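Local coordinates for protein Azi13 (Streptomyces sahachiroi, PDB 5HMB) that probably hydrolyses an aromatic acyl thioester, acting in azinomycin biosynthesis as a hotdog-fold thioesterase of the PaaI family, at residues H17-Q21 / A32-R37; I25-A30 / A62-W67; H52-E57 / S78-F83; R93-L99 / W110-D116. All blocks are in the same frame, centred on the assembly; numbering follows the deposited sequence.

Contact 1 (H17-Q21 / A32-R37)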
loop_
_atom_site.group_PDB
_atom_site.type_symbol
_atom_site.label_atom_id
_atom_site.label_comp_id
_atom_site.label_asym_id
_atom_site.label_seq_id
_atom_site.Cartn_x
_atom_site.Cartn_y
_atom_site.Cartn_z
ATOM N N HIS A 17 -20.073 16.891 -2.049
ATOM C CA HIS A 17 -19.207 17.895 -1.439
ATOM C C HIS A 17 -17.856 17.971 -2.140
ATOM O O HIS A 17 -17.269 19.053 -2.255
ATOM C CB HIS A 17 -19.011 17.599 0.043
ATOM C CG HIS A 17 -17.985 18.468 0.693
ATOM N ND1 HIS A 17 -18.243 19.768 1.066
ATOM C CD2 HIS A 17 -16.700 18.222 1.038
ATOM C CE1 HIS A 17 -17.160 20.288 1.615
ATOM N NE2 HIS A 17 -16.210 19.370 1.612
ATOM N N LEU A 18 -17.340 16.832 -2.607
ATOM C CA LEU A 18 -16.082 16.829 -3.342
ATOM C C LEU A 18 -16.180 17.590 -4.658
ATOM O O LEU A 18 -15.151 17.975 -5.209
ATOM C CB LEU A 18 -15.631 15.392 -3.614
ATOM C CG LEU A 18 -15.248 14.547 -2.391
ATOM C CD1 LEU A 18 -14.901 13.114 -2.810
ATOM C CD2 LEU A 18 -14.095 15.190 -1.594
ATOM N N GLY A 19 -17.385 17.817 -5.169
ATOM C CA GLY A 19 -17.533 18.507 -6.431
ATOM C C GLY A 19 -17.278 17.655 -7.650
ATOM O O GLY A 19 -17.085 18.198 -8.742
ATOM N N LEU A 20 -17.267 16.335 -7.501
ATOM C CA LEU A 20 -17.031 15.458 -8.639
ATOM C C LEU A 20 -18.178 15.533 -9.633
ATOM O O LEU A 20 -19.349 15.515 -9.253
ATOM C CB LEU A 20 -16.873 14.014 -8.177
ATOM C CG LEU A 20 -15.592 13.622 -7.472
ATOM C CD1 LEU A 20 -15.686 12.153 -7.115
ATOM C CD2 LEU A 20 -14.417 13.874 -8.391
ATOM N N GLN A 21 -17.838 15.589 -10.919
ATOM C CA GLN A 21 -18.832 15.544 -11.988
ATOM C C GLN A 21 -18.458 14.411 -12.927
ATOM O O GLN A 21 -17.452 14.495 -13.637
ATOM C CB GLN A 21 -18.914 16.876 -12.731
ATOM C CG GLN A 21 -19.072 18.071 -11.800
ATOM C CD GLN A 21 -20.063 19.093 -12.317
ATOM O OE1 GLN A 21 -19.683 20.195 -12.723
ATOM N NE2 GLN A 21 -21.349 18.736 -12.302
ATOM N N ALA A 32 -14.294 11.307 -13.963
ATOM C CA ALA A 32 -14.923 12.440 -13.301
ATOM C C ALA A 32 -14.002 13.647 -13.338
ATOM O O ALA A 32 -12.775 13.510 -13.273
ATOM C CB ALA A 32 -15.292 12.122 -11.849
ATOM N N TYR A 33 -14.607 14.826 -13.441
ATOM C CA TYR A 33 -13.899 16.092 -13.397
ATOM C C TYR A 33 -14.177 16.754 -12.061
ATOM O O TYR A 33 -15.238 16.550 -11.464
ATOM C CB TYR A 33 -14.338 17.030 -14.531
ATOM C CG TYR A 33 -14.195 16.445 -15.917
ATOM C CD1 TYR A 33 -12.944 16.301 -16.503
ATOM C CD2 TYR A 33 -15.311 16.044 -16.646
ATOM C CE1 TYR A 33 -12.797 15.768 -17.776
ATOM C CE2 TYR A 33 -15.178 15.510 -17.924
ATOM C CZ TYR A 33 -13.917 15.376 -18.481
ATOM O OH TYR A 33 -13.768 14.852 -19.742
ATOM N N TRP A 34 -13.224 17.551 -11.603
ATOM C CA TRP A 34 -13.365 18.300 -10.360
ATOM C C TRP A 34 -12.246 19.335 -10.309
ATOM O O TRP A 34 -11.358 19.363 -11.166
ATOM C CB TRP A 34 -13.327 17.376 -9.145
ATOM C CG TRP A 34 -12.079 16.546 -9.045
ATOM C CD1 TRP A 34 -11.689 15.534 -9.883
ATOM C CD2 TRP A 34 -11.066 16.640 -8.030
ATOM N NE1 TRP A 34 -10.494 15.000 -9.449
ATOM C CE2 TRP A 34 -10.091 15.665 -8.320
ATOM C CE3 TRP A 34 -10.897 17.451 -6.901
ATOM C CZ2 TRP A 34 -8.968 15.475 -7.520
ATOM C CZ3 TRP A 34 -9.785 17.259 -6.108
ATOM C CH2 TRP A 34 -8.837 16.273 -6.419
ATOM N N SER A 35 -12.291 20.177 -9.283
ATOM C CA SER A 35 -11.355 21.278 -9.160
ATOM C C SER A 35 -10.945 21.457 -7.709
ATOM O O SER A 35 -11.720 21.175 -6.795
ATOM C CB SER A 35 -11.960 22.582 -9.672
ATOM O OG SER A 35 -11.105 23.663 -9.340
ATOM N N VAL A 36 -9.711 21.925 -7.510
ATOM C CA VAL A 36 -9.271 22.335 -6.184
ATOM C C VAL A 36 -10.054 23.572 -5.758
ATOM O O VAL A 36 -10.304 24.479 -6.564
ATOM C CB VAL A 36 -7.757 22.608 -6.183
ATOM C CG1 VAL A 36 -7.250 22.730 -4.771
ATOM C CG2 VAL A 36 -7.012 21.508 -6.937
ATOM N N ARG A 37 -10.456 23.614 -4.492
ATOM C CA ARG A 37 -11.245 24.720 -3.969
ATOM C C ARG A 37 -10.651 25.170 -2.650
ATOM O O ARG A 37 -9.899 24.436 -2.004
ATOM C CB ARG A 37 -12.722 24.338 -3.746
ATOM C CG ARG A 37 -13.489 23.948 -4.982
ATOM C CD ARG A 37 -14.989 23.794 -4.665
ATOM N NE ARG A 37 -15.227 23.225 -3.336
ATOM C CZ ARG A 37 -15.767 22.028 -3.114
ATOM N NH1 ARG A 37 -16.141 21.265 -4.130
ATOM N NH2 ARG A 37 -15.947 21.595 -1.872
HETATM O O HOH W 1 -14.318 20.026 -6.694
#
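A helix that ends close to a strand must redirect its chain while satisfying its last carbonyls, and H17-Q21 offers a compact example. At H17 the backbone O accepts two hydrogen bonds from the R37 guanidinium, from NH1 at 3.1 Å and from NH2 at 2.9 Å. R37 NH2 also lies over one face of the H17 imidazole, 3.9 Å from its CE1, and makes a salt bridge with D39. The same imidazole stacks on H17 of the second subunit, so this helix end reaches that interface. L18 turns its side chain to A54 and S58 of helix 49-68, while a water donates hydrogen bonds to L18 O (2.7 Å) and S35 O (2.8 Å). G19, with positive phi, closes the helix in a Schellman motif; a CB here would jam against the preceding carbonyl and clash with R37 NH1. L20 then sends CD2 to 3.5 Å from W34 CD1 and 4.0 Å from A32 CB, and its CA makes a CA-H...O contact of 3.5 Å with Y33 O. Q21 enters the sheet as a hydrogen-bonded antiparallel pair with Y33: Q21 N to Y33 O is 2.8 Å and Y33 N to Q21 O is 2.9 Å. Helix termination thus passes within three residues into the N-terminal beta hairpin, strands 21-26 and 29-35, at one edge of the curved hotdog sheet.

Contact 2 (I25-A30 / A62-W67)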
loop_
_atom_site.group_PDB
_atom_site.type_symbol
_atom_site.label_atom_id
_atom_site.label_comp_id
_atom_site.label_asym_id
_atom_site.label_seq_id
_atom_site.Cartn_x
_atom_site.Cartn_y
_atom_site.Cartn_z
ATOM N N ILE A 25 -19.452 6.473 -16.610
ATOM C CA ILE A 25 -19.445 5.394 -15.626
ATOM C C ILE A 25 -19.826 4.106 -16.340
ATOM O O ILE A 25 -21.003 3.731 -16.388
ATOM C CB ILE A 25 -20.400 5.639 -14.444
ATOM C CG1 ILE A 25 -20.145 6.991 -13.794
ATOM C CG2 ILE A 25 -20.261 4.506 -13.409
ATOM C CD1 ILE A 25 -20.966 7.221 -12.555
ATOM N N ASP A 26 -18.846 3.430 -16.900
ATOM C CA ASP A 26 -19.052 2.174 -17.598
ATOM C C ASP A 26 -18.564 1.018 -16.743
ATOM O O ASP A 26 -17.850 1.215 -15.758
ATOM C CB ASP A 26 -18.324 2.203 -18.942
ATOM C CG ASP A 26 -18.733 3.389 -19.790
ATOM O OD1 ASP A 26 -19.796 3.984 -19.495
ATOM O OD2 ASP A 26 -17.996 3.724 -20.748
ATOM N N PRO A 27 -18.952 -0.219 -17.080
ATOM C CA PRO A 27 -18.414 -1.380 -16.348
ATOM C C PRO A 27 -16.898 -1.528 -16.465
ATOM O O PRO A 27 -16.318 -2.377 -15.775
ATOM C CB PRO A 27 -19.134 -2.569 -16.993
ATOM C CG PRO A 27 -20.340 -1.986 -17.647
ATOM C CD PRO A 27 -19.947 -0.619 -18.088
ATOM N N ASP A 28 -16.238 -0.738 -17.304
ATOM C CA ASP A 28 -14.815 -0.898 -17.526
ATOM C C ASP A 28 -14.025 0.401 -17.376
ATOM O O ASP A 28 -12.811 0.399 -17.617
ATOM C CB ASP A 28 -14.581 -1.499 -18.918
ATOM C CG ASP A 28 -15.077 -0.593 -20.025
ATOM O OD1 ASP A 28 -15.851 0.344 -19.725
ATOM O OD2 ASP A 28 -14.695 -0.816 -21.194
ATOM N N ARG A 29 -14.666 1.493 -16.963
ATOM C CA ARG A 29 -14.026 2.797 -16.881
ATOM C C ARG A 29 -15.011 3.797 -16.297
ATOM O O ARG A 29 -16.192 3.780 -16.646
ATOM C CB ARG A 29 -13.559 3.267 -18.264
ATOM C CG ARG A 29 -13.057 4.708 -18.319
ATOM C CD ARG A 29 -12.251 4.950 -19.598
ATOM N NE ARG A 29 -12.882 4.314 -20.753
ATOM C CZ ARG A 29 -13.703 4.930 -21.600
ATOM N NH1 ARG A 29 -14.236 4.263 -22.617
ATOM N NH2 ARG A 29 -13.986 6.215 -21.436
ATOM N N ALA A 30 -14.520 4.662 -15.417
ATOM C CA ALA A 30 -15.281 5.793 -14.916
ATOM C C ALA A 30 -14.382 7.021 -14.958
ATOM O O ALA A 30 -13.182 6.912 -14.695
ATOM C CB ALA A 30 -15.799 5.551 -13.494
ATOM N N ALA A 62 -17.568 3.957 -8.087
ATOM C CA ALA A 62 -18.562 4.120 -9.143
ATOM C C ALA A 62 -18.371 3.076 -10.223
ATOM O O ALA A 62 -19.336 2.455 -10.678
ATOM C CB ALA A 62 -18.479 5.523 -9.749
ATOM N N ALA A 63 -17.121 2.866 -10.651
ATOM C CA ALA A 63 -16.871 1.896 -11.708
ATOM C C ALA A 63 -17.142 0.478 -11.224
ATOM O O ALA A 63 -17.755 -0.320 -11.946
ATOM C CB ALA A 63 -15.444 2.021 -12.223
ATOM N N ALA A 64 -16.689 0.148 -10.009
ATOM C CA ALA A 64 -16.880 -1.197 -9.470
ATOM C C ALA A 64 -18.359 -1.535 -9.341
ATOM O O ALA A 64 -18.781 -2.649 -9.663
ATOM C CB ALA A 64 -16.207 -1.323 -8.105
ATOM N N ASP A 65 -19.144 -0.585 -8.831
ATOM C CA ASP A 65 -20.585 -0.752 -8.698
ATOM C C ASP A 65 -21.222 -1.015 -10.054
ATOM O O ASP A 65 -22.002 -1.959 -10.220
ATOM C CB ASP A 65 -21.168 0.502 -8.057
ATOM C CG ASP A 65 -22.357 0.209 -7.192
ATOM O OD1 ASP A 65 -22.309 -0.780 -6.425
ATOM O OD2 ASP A 65 -23.340 0.970 -7.280
ATOM N N ARG A 66 -20.874 -0.191 -11.046
ATOM C CA ARG A 66 -21.416 -0.343 -12.392
ATOM C C ARG A 66 -20.997 -1.663 -13.031
ATOM O O ARG A 66 -21.748 -2.226 -13.838
ATOM C CB ARG A 66 -20.983 0.851 -13.253
ATOM C CG ARG A 66 -21.485 0.838 -14.699
ATOM C CD ARG A 66 -23.017 0.871 -14.797
ATOM N NE ARG A 66 -23.463 0.813 -16.191
ATOM C CZ ARG A 66 -23.684 -0.314 -16.867
ATOM N NH1 ARG A 66 -23.511 -1.493 -16.281
ATOM N NH2 ARG A 66 -24.079 -0.265 -18.133
ATOM N N TRP A 67 -19.824 -2.194 -12.675
ATOM C CA TRP A 67 -19.432 -3.496 -13.214
ATOM C C TRP A 67 -20.165 -4.648 -12.529
ATOM O O TRP A 67 -20.476 -5.661 -13.169
ATOM C CB TRP A 67 -17.919 -3.697 -13.085
ATOM C CG TRP A 67 -17.465 -5.044 -13.605
ATOM C CD1 TRP A 67 -17.149 -5.361 -14.901
ATOM C CD2 TRP A 67 -17.304 -6.254 -12.845
ATOM N NE1 TRP A 67 -16.799 -6.694 -14.986
ATOM C CE2 TRP A 67 -16.885 -7.259 -13.741
ATOM C CE3 TRP A 67 -17.467 -6.579 -11.499
ATOM C CZ2 TRP A 67 -16.618 -8.561 -13.329
ATOM C CZ3 TRP A 67 -17.203 -7.863 -11.095
ATOM C CH2 TRP A 67 -16.796 -8.847 -12.009
#
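Shape alone can join a hairpin to a helix: I25-A30 and A62-W67 share not one hydrogen bond, yet they bury 392 Å² between them. Within each segment the backbone bonds are local. D26 N donates to R29 O at 2.7 Å and a weak return bond runs from R29 N to D26 O at 3.4 Å, framing a type I turn; the helix continues its own i to i-4 pattern, as in W67 N to A63 O at 2.9 Å. Apolar contacts make up one part of the junction. A30 CB meets A63 CB at 3.8 Å, I25 CD1 lies 4.1 Å from A62 CB, and P27 CB is 4.0 Å from W67 CD1. Small alanines keep the helix surface low, and at the turn itself the backbones come so near that the CA atoms of P27 and W67 are 3.9 Å apart. A second part sets the R66 guanidinium and two backbone carbonyls against side chains. R66 lays one face of its guanidinium against P27, with R66 NH1 3.5 Å from P27 CG, while R66 CG sits 3.4 Å from I25 O. P27 O lies at the edge of the W67 indole, 3.2 Å from W67 CD1, and also receives a weak hydrogen bond from R103. This is the helix-on-sheet packing of the hotdog fold; here the tip of the N-terminal hairpin fits against the last turns of the long helix 49-68.

Contact 3 (H52-E57 / S78-F83)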
loop_
_atom_site.group_PDB
_atom_site.type_symbol
_atom_site.label_atom_id
_atom_site.label_comp_id
_atom_site.label_asym_id
_atom_site.label_seq_id
_atom_site.Cartn_x
_atom_site.Cartn_y
_atom_site.Cartn_z
ATOM N N HIS A 52 -7.598 13.810 -2.356
ATOM C CA HIS A 52 -7.139 12.898 -3.401
ATOM C C HIS A 52 -7.607 11.471 -3.137
ATOM O O HIS A 52 -8.089 10.789 -4.047
ATOM C CB HIS A 52 -5.609 12.935 -3.519
ATOM C CG HIS A 52 -5.104 14.055 -4.365
ATOM N ND1 HIS A 52 -5.635 14.342 -5.603
ATOM C CD2 HIS A 52 -4.118 14.963 -4.152
ATOM C CE1 HIS A 52 -4.998 15.381 -6.117
ATOM N NE2 HIS A 52 -4.072 15.772 -5.260
ATOM N N CYS A 53 -7.450 10.995 -1.900
ATOM C CA CYS A 53 -7.887 9.637 -1.563
ATOM C C CYS A 53 -9.385 9.478 -1.739
ATOM O O CYS A 53 -9.853 8.451 -2.248
ATOM C CB CYS A 53 -7.525 9.307 -0.122
ATOM S SG CYS A 53 -5.749 9.524 0.293
ATOM N N ALA A 54 -10.155 10.471 -1.281
ATOM C CA ALA A 54 -11.610 10.400 -1.374
ATOM C C ALA A 54 -12.079 10.362 -2.824
ATOM O O ALA A 54 -13.040 9.655 -3.156
ATOM C CB ALA A 54 -12.227 11.592 -0.637
ATOM N N VAL A 55 -11.439 11.143 -3.698
ATOM C CA VAL A 55 -11.795 11.130 -5.117
ATOM C C VAL A 55 -11.439 9.793 -5.748
ATOM O O VAL A 55 -12.176 9.263 -6.592
ATOM C CB VAL A 55 -11.082 12.279 -5.850
ATOM C CG1 VAL A 55 -11.131 12.052 -7.370
ATOM C CG2 VAL A 55 -11.699 13.603 -5.461
ATOM N N VAL A 56 -10.273 9.255 -5.402
ATOM C CA VAL A 56 -9.897 7.931 -5.887
ATOM C C VAL A 56 -10.926 6.893 -5.433
ATOM O O VAL A 56 -11.409 6.069 -6.224
ATOM C CB VAL A 56 -8.472 7.598 -5.404
ATOM C CG1 VAL A 56 -8.182 6.127 -5.545
ATOM C CG2 VAL A 56 -7.433 8.415 -6.192
ATOM N N GLU A 57 -11.289 6.929 -4.150
ATOM C CA GLU A 57 -12.314 6.021 -3.648
ATOM C C GLU A 57 -13.614 6.182 -4.432
ATOM O O GLU A 57 -14.179 5.196 -4.928
ATOM C CB GLU A 57 -12.529 6.254 -2.146
ATOM C CG GLU A 57 -13.370 5.130 -1.484
ATOM C CD GLU A 57 -12.579 3.830 -1.336
ATOM O OE1 GLU A 57 -11.335 3.898 -1.225
ATOM O OE2 GLU A 57 -13.191 2.744 -1.328
ATOM N N SER A 78 -9.783 -1.306 0.839
ATOM C CA SER A 78 -8.566 -0.538 1.095
ATOM C C SER A 78 -8.294 0.415 -0.054
ATOM O O SER A 78 -8.764 0.224 -1.177
ATOM C CB SER A 78 -7.344 -1.436 1.302
ATOM O OG SER A 78 -6.977 -2.091 0.106
ATOM N N ASN A 79 -7.466 1.413 0.241
ATOM C CA ASN A 79 -7.224 2.537 -0.649
ATOM C C ASN A 79 -5.794 3.006 -0.419
ATOM O O ASN A 79 -5.469 3.482 0.674
ATOM C CB ASN A 79 -8.217 3.656 -0.357
ATOM C CG ASN A 79 -8.003 4.877 -1.215
ATOM O OD1 ASN A 79 -6.871 5.357 -1.390
ATOM N ND2 ASN A 79 -9.100 5.407 -1.760
ATOM N N SER A 80 -4.965 2.903 -1.453
ATOM C CA SER A 80 -3.568 3.320 -1.396
ATOM C C SER A 80 -3.349 4.375 -2.471
ATOM O O SER A 80 -3.350 4.055 -3.665
ATOM C CB SER A 80 -2.641 2.129 -1.606
ATOM O OG SER A 80 -1.339 2.430 -1.166
ATOM N N THR A 81 -3.155 5.622 -2.052
ATOM C CA THR A 81 -3.034 6.745 -2.973
ATOM C C THR A 81 -1.681 7.417 -2.781
ATOM O O THR A 81 -1.278 7.693 -1.643
ATOM C CB THR A 81 -4.184 7.744 -2.773
ATOM O OG1 THR A 81 -5.442 7.122 -3.106
ATOM C CG2 THR A 81 -4.015 8.995 -3.643
ATOM N N ASP A 82 -0.967 7.624 -3.891
ATOM C CA ASP A 82 0.255 8.430 -3.932
ATOM C C ASP A 82 -0.083 9.837 -4.413
ATOM O O ASP A 82 -0.883 10.006 -5.337
ATOM C CB ASP A 82 1.296 7.831 -4.878
ATOM C CG ASP A 82 1.877 6.531 -4.370
ATOM O OD1 ASP A 82 2.150 6.441 -3.162
ATOM O OD2 ASP A 82 2.073 5.601 -5.184
ATOM N N PHE A 83 0.531 10.845 -3.794
ATOM C CA PHE A 83 0.395 12.228 -4.228
ATOM C C PHE A 83 1.715 12.627 -4.869
ATOM O O PHE A 83 2.748 12.623 -4.195
ATOM C CB PHE A 83 0.056 13.148 -3.054
ATOM C CG PHE A 83 -0.798 12.507 -2.010
ATOM C CD1 PHE A 83 -2.113 12.146 -2.293
ATOM C CD2 PHE A 83 -0.306 12.283 -0.730
ATOM C CE1 PHE A 83 -2.922 11.549 -1.325
ATOM C CE2 PHE A 83 -1.110 11.690 0.248
ATOM C CZ PHE A 83 -2.425 11.316 -0.058
#
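Buried polar groups usually find partners, and rotamers decide which; N79 illustrates this. With chi1 at t it extends from the strand toward helix 52-57, where ND2 donates to E57 OE1 (2.7 Å) and to C53 O (3.2 Å). E57 reaches this position because its t, p conformation folds the carboxylate back toward the strand, although its CA-to-CB bond points sideways. At the other end of the amide, N79 OD1 accepts from T81 OG1 at 2.8 Å; the m rotamer of T81 sets the hydroxyl in place, 3.8 Å from V56 CG1. C53, also m, brings SG to 3.8 Å from F83 CZ, a sulfur-aromatic contact at the ring edge. F83 holds chi1 at -34°, between wells, and swings its ring back so that CE1 lies 3.7 Å from H52 CB; the H52 and F83 rings meet rim to rim, centroids 6.0 Å apart. The segments cross at 128°, axes 8.6 Å apart. The helix is the long hotdog helix 49-68, lying on the sheet, with V56 and H52 also touching strand 121-133. Strand 78-83 pairs with 121-133 on one side and, antiparallel, with a strand of the second subunit, carrying the sheet into that subunit.

Contact 4 (R93-L99 / W110-D116)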
loop_
_atom_site.group_PDB
_atom_site.type_symbol
_atom_site.label_atom_id
_atom_site.label_comp_id
_atom_site.label_asym_id
_atom_site.label_seq_id
_atom_site.Cartn_x
_atom_site.Cartn_y
_atom_site.Cartn_z
ATOM N N ARG A 93 -8.742 22.373 -13.775
ATOM C CA ARG A 93 -9.639 21.223 -13.743
ATOM C C ARG A 93 -8.882 19.899 -13.752
ATOM O O ARG A 93 -8.130 19.602 -14.686
ATOM C CB ARG A 93 -10.595 21.249 -14.932
ATOM C CG ARG A 93 -11.330 19.929 -15.103
ATOM C CD ARG A 93 -12.032 19.816 -16.441
ATOM N NE ARG A 93 -13.267 20.592 -16.479
ATOM C CZ ARG A 93 -14.185 20.478 -17.435
ATOM N NH1 ARG A 93 -14.007 19.612 -18.429
ATOM N NH2 ARG A 93 -15.284 21.222 -17.397
ATOM N N LEU A 94 -9.136 19.081 -12.739
ATOM C CA LEU A 94 -8.544 17.758 -12.623
ATOM C C LEU A 94 -9.486 16.711 -13.215
ATOM O O LEU A 94 -10.709 16.838 -13.128
ATOM C CB LEU A 94 -8.241 17.461 -11.149
ATOM C CG LEU A 94 -7.522 18.621 -10.458
ATOM C CD1 LEU A 94 -7.307 18.339 -8.980
ATOM C CD2 LEU A 94 -6.197 18.920 -11.172
ATOM N N THR A 95 -8.905 15.686 -13.842
ATOM C CA THR A 95 -9.649 14.573 -14.422
ATOM C C THR A 95 -9.187 13.270 -13.783
ATOM O O THR A 95 -8.008 12.913 -13.891
ATOM C CB THR A 95 -9.438 14.499 -15.937
ATOM O OG1 THR A 95 -9.826 15.736 -16.541
ATOM C CG2 THR A 95 -10.265 13.371 -16.525
ATOM N N SER A 96 -10.111 12.543 -13.151
ATOM C CA SER A 96 -9.793 11.278 -12.490
ATOM C C SER A 96 -10.400 10.109 -13.247
ATOM O O SER A 96 -11.621 10.056 -13.449
ATOM C CB SER A 96 -10.277 11.279 -11.046
ATOM O OG SER A 96 -9.651 12.337 -10.345
ATOM N N THR A 97 -9.558 9.150 -13.618
ATOM C CA THR A 97 -9.972 8.020 -14.441
ATOM C C THR A 97 -9.657 6.721 -13.718
ATOM O O THR A 97 -8.497 6.462 -13.376
ATOM C CB THR A 97 -9.268 8.065 -15.792
ATOM O OG1 THR A 97 -9.596 9.304 -16.428
ATOM C CG2 THR A 97 -9.695 6.902 -16.658
ATOM N N ALA A 98 -10.688 5.915 -13.485
ATOM C CA ALA A 98 -10.551 4.611 -12.858
ATOM C C ALA A 98 -10.505 3.535 -13.931
ATOM O O ALA A 98 -11.418 3.443 -14.766
ATOM C CB ALA A 98 -11.716 4.354 -11.898
ATOM N N LEU A 99 -9.455 2.716 -13.899
ATOM C CA LEU A 99 -9.348 1.609 -14.831
ATOM C C LEU A 99 -9.243 0.293 -14.086
ATOM O O LEU A 99 -8.648 0.231 -13.004
ATOM C CB LEU A 99 -8.136 1.753 -15.749
ATOM C CG LEU A 99 -8.226 2.956 -16.677
ATOM C CD1 LEU A 99 -6.945 3.081 -17.509
ATOM C CD2 LEU A 99 -9.474 2.825 -17.550
ATOM N N TRP A 110 -9.205 -1.550 -8.712
ATOM C CA TRP A 110 -9.208 -0.516 -9.733
ATOM C C TRP A 110 -8.039 0.432 -9.495
ATOM O O TRP A 110 -7.598 0.614 -8.360
ATOM C CB TRP A 110 -10.520 0.278 -9.729
ATOM C CG TRP A 110 -11.658 -0.531 -10.222
ATOM C CD1 TRP A 110 -12.279 -1.563 -9.571
ATOM C CD2 TRP A 110 -12.303 -0.406 -11.494
ATOM N NE1 TRP A 110 -13.285 -2.080 -10.364
ATOM C CE2 TRP A 110 -13.315 -1.387 -11.549
ATOM C CE3 TRP A 110 -12.123 0.444 -12.595
ATOM C CZ2 TRP A 110 -14.148 -1.543 -12.665
ATOM C CZ3 TRP A 110 -12.949 0.289 -13.699
ATOM C CH2 TRP A 110 -13.948 -0.697 -13.725
ATOM N N SER A 111 -7.547 1.036 -10.576
ATOM C CA SER A 111 -6.465 2.014 -10.540
ATOM C C SER A 111 -7.002 3.351 -11.029
ATOM O O SER A 111 -7.578 3.433 -12.118
ATOM C CB SER A 111 -5.290 1.557 -11.410
ATOM O OG SER A 111 -4.311 2.567 -11.522
ATOM N N VAL A 112 -6.831 4.391 -10.226
ATOM C CA VAL A 112 -7.388 5.703 -10.521
ATOM C C VAL A 112 -6.236 6.682 -10.663
ATOM O O VAL A 112 -5.442 6.852 -9.725
ATOM C CB VAL A 112 -8.362 6.168 -9.429
ATOM C CG1 VAL A 112 -8.971 7.487 -9.802
ATOM C CG2 VAL A 112 -9.433 5.123 -9.194
ATOM N N GLU A 113 -6.143 7.326 -11.821
ATOM C CA GLU A 113 -5.169 8.397 -12.040
ATOM C C GLU A 113 -5.880 9.741 -12.085
ATOM O O GLU A 113 -6.915 9.887 -12.749
ATOM C CB GLU A 113 -4.377 8.193 -13.335
ATOM C CG GLU A 113 -3.577 6.905 -13.379
ATOM C CD GLU A 113 -2.795 6.765 -14.660
ATOM O OE1 GLU A 113 -2.850 7.704 -15.480
ATOM O OE2 GLU A 113 -2.141 5.718 -14.849
ATOM N N THR A 114 -5.337 10.712 -11.364
ATOM C CA THR A 114 -5.829 12.078 -11.371
ATOM C C THR A 114 -4.802 12.943 -12.088
ATOM O O THR A 114 -3.657 13.044 -11.626
ATOM C CB THR A 114 -6.036 12.585 -9.946
ATOM O OG1 THR A 114 -7.067 11.830 -9.303
ATOM C CG2 THR A 114 -6.407 14.052 -9.954
ATOM N N VAL A 115 -5.207 13.574 -13.202
ATOM C CA VAL A 115 -4.299 14.386 -14.019
ATOM C C VAL A 115 -4.815 15.820 -14.144
ATOM O O VAL A 115 -6.009 16.101 -13.991
ATOM C CB VAL A 115 -4.093 13.787 -15.426
ATOM C CG1 VAL A 115 -3.598 12.357 -15.342
ATOM C CG2 VAL A 115 -5.387 13.846 -16.210
ATOM N N ASP A 116 -3.901 16.731 -14.470
ATOM C CA ASP A 116 -4.304 18.099 -14.769
ATOM C C ASP A 116 -4.546 18.266 -16.269
ATOM O O ASP A 116 -4.504 17.305 -17.046
ATOM C CB ASP A 116 -3.283 19.114 -14.238
ATOM C CG ASP A 116 -1.896 19.011 -14.896
ATOM O OD1 ASP A 116 -1.721 18.425 -15.992
ATOM O OD2 ASP A 116 -0.958 19.559 -14.285
#
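Antiparallel strands satisfy their backbones by alternation, and R93-L99 with W110-D116 does so with three hydrogen-bonded pairs. T95 N donates to V115 O at 2.9 Å and V115 N to T95 O at 3.0 Å; T97 N to E113 O (2.9 Å) and E113 N to T97 O (3.0 Å) follow; L99 N to S111 O (2.7 Å) and S111 N to L99 O (2.8 Å) complete the set. The intervening residues direct their backbone groups outward: L94, S96 and A98 bond to W34, A32 and A30, while W110 and V112 bond to V127 and G125. These two strands are therefore interior members of the hotdog sheet, and S96, A98, V112 and T114 line the face covered by helix 49-68. There A98 CB packs 3.6 Å from V112 CG2, and S96 OG shares a 2.8 Å hydrogen bond with T114 OG1 while also bonding to W34 NE1. Carbonyls take a further, weaker partner in CA-H...O contacts such as V112 CA to T97 O at 3.2 Å. Several polar side-chain ends find partners beyond the pair: W110 NE1 bonds to Q108, S111 OG to Q126, and D116 forms a salt bridge with R120.

How the contacts relate
Contact 3 is the most buried of the four, and contacts 1, 2 and 4 are only partly so. Helix 49-68 serves both contact 2, near its C-terminal end, and contact 3, nearer its start, yet the chemistry changes: plain close packing at the hairpin tip, a polar network around an asparagine beside the subunit interface. Strand 29-35 joins contacts 1 and 2 and, as the sheet neighbour of strand 93-100, leads into contact 4. There backbone pairing prevails, whereas contact 1 mixes it with an arginine and a water. W110 of contact 4 packs on A63 of contact 2, and V55 of contact 3 meets S96.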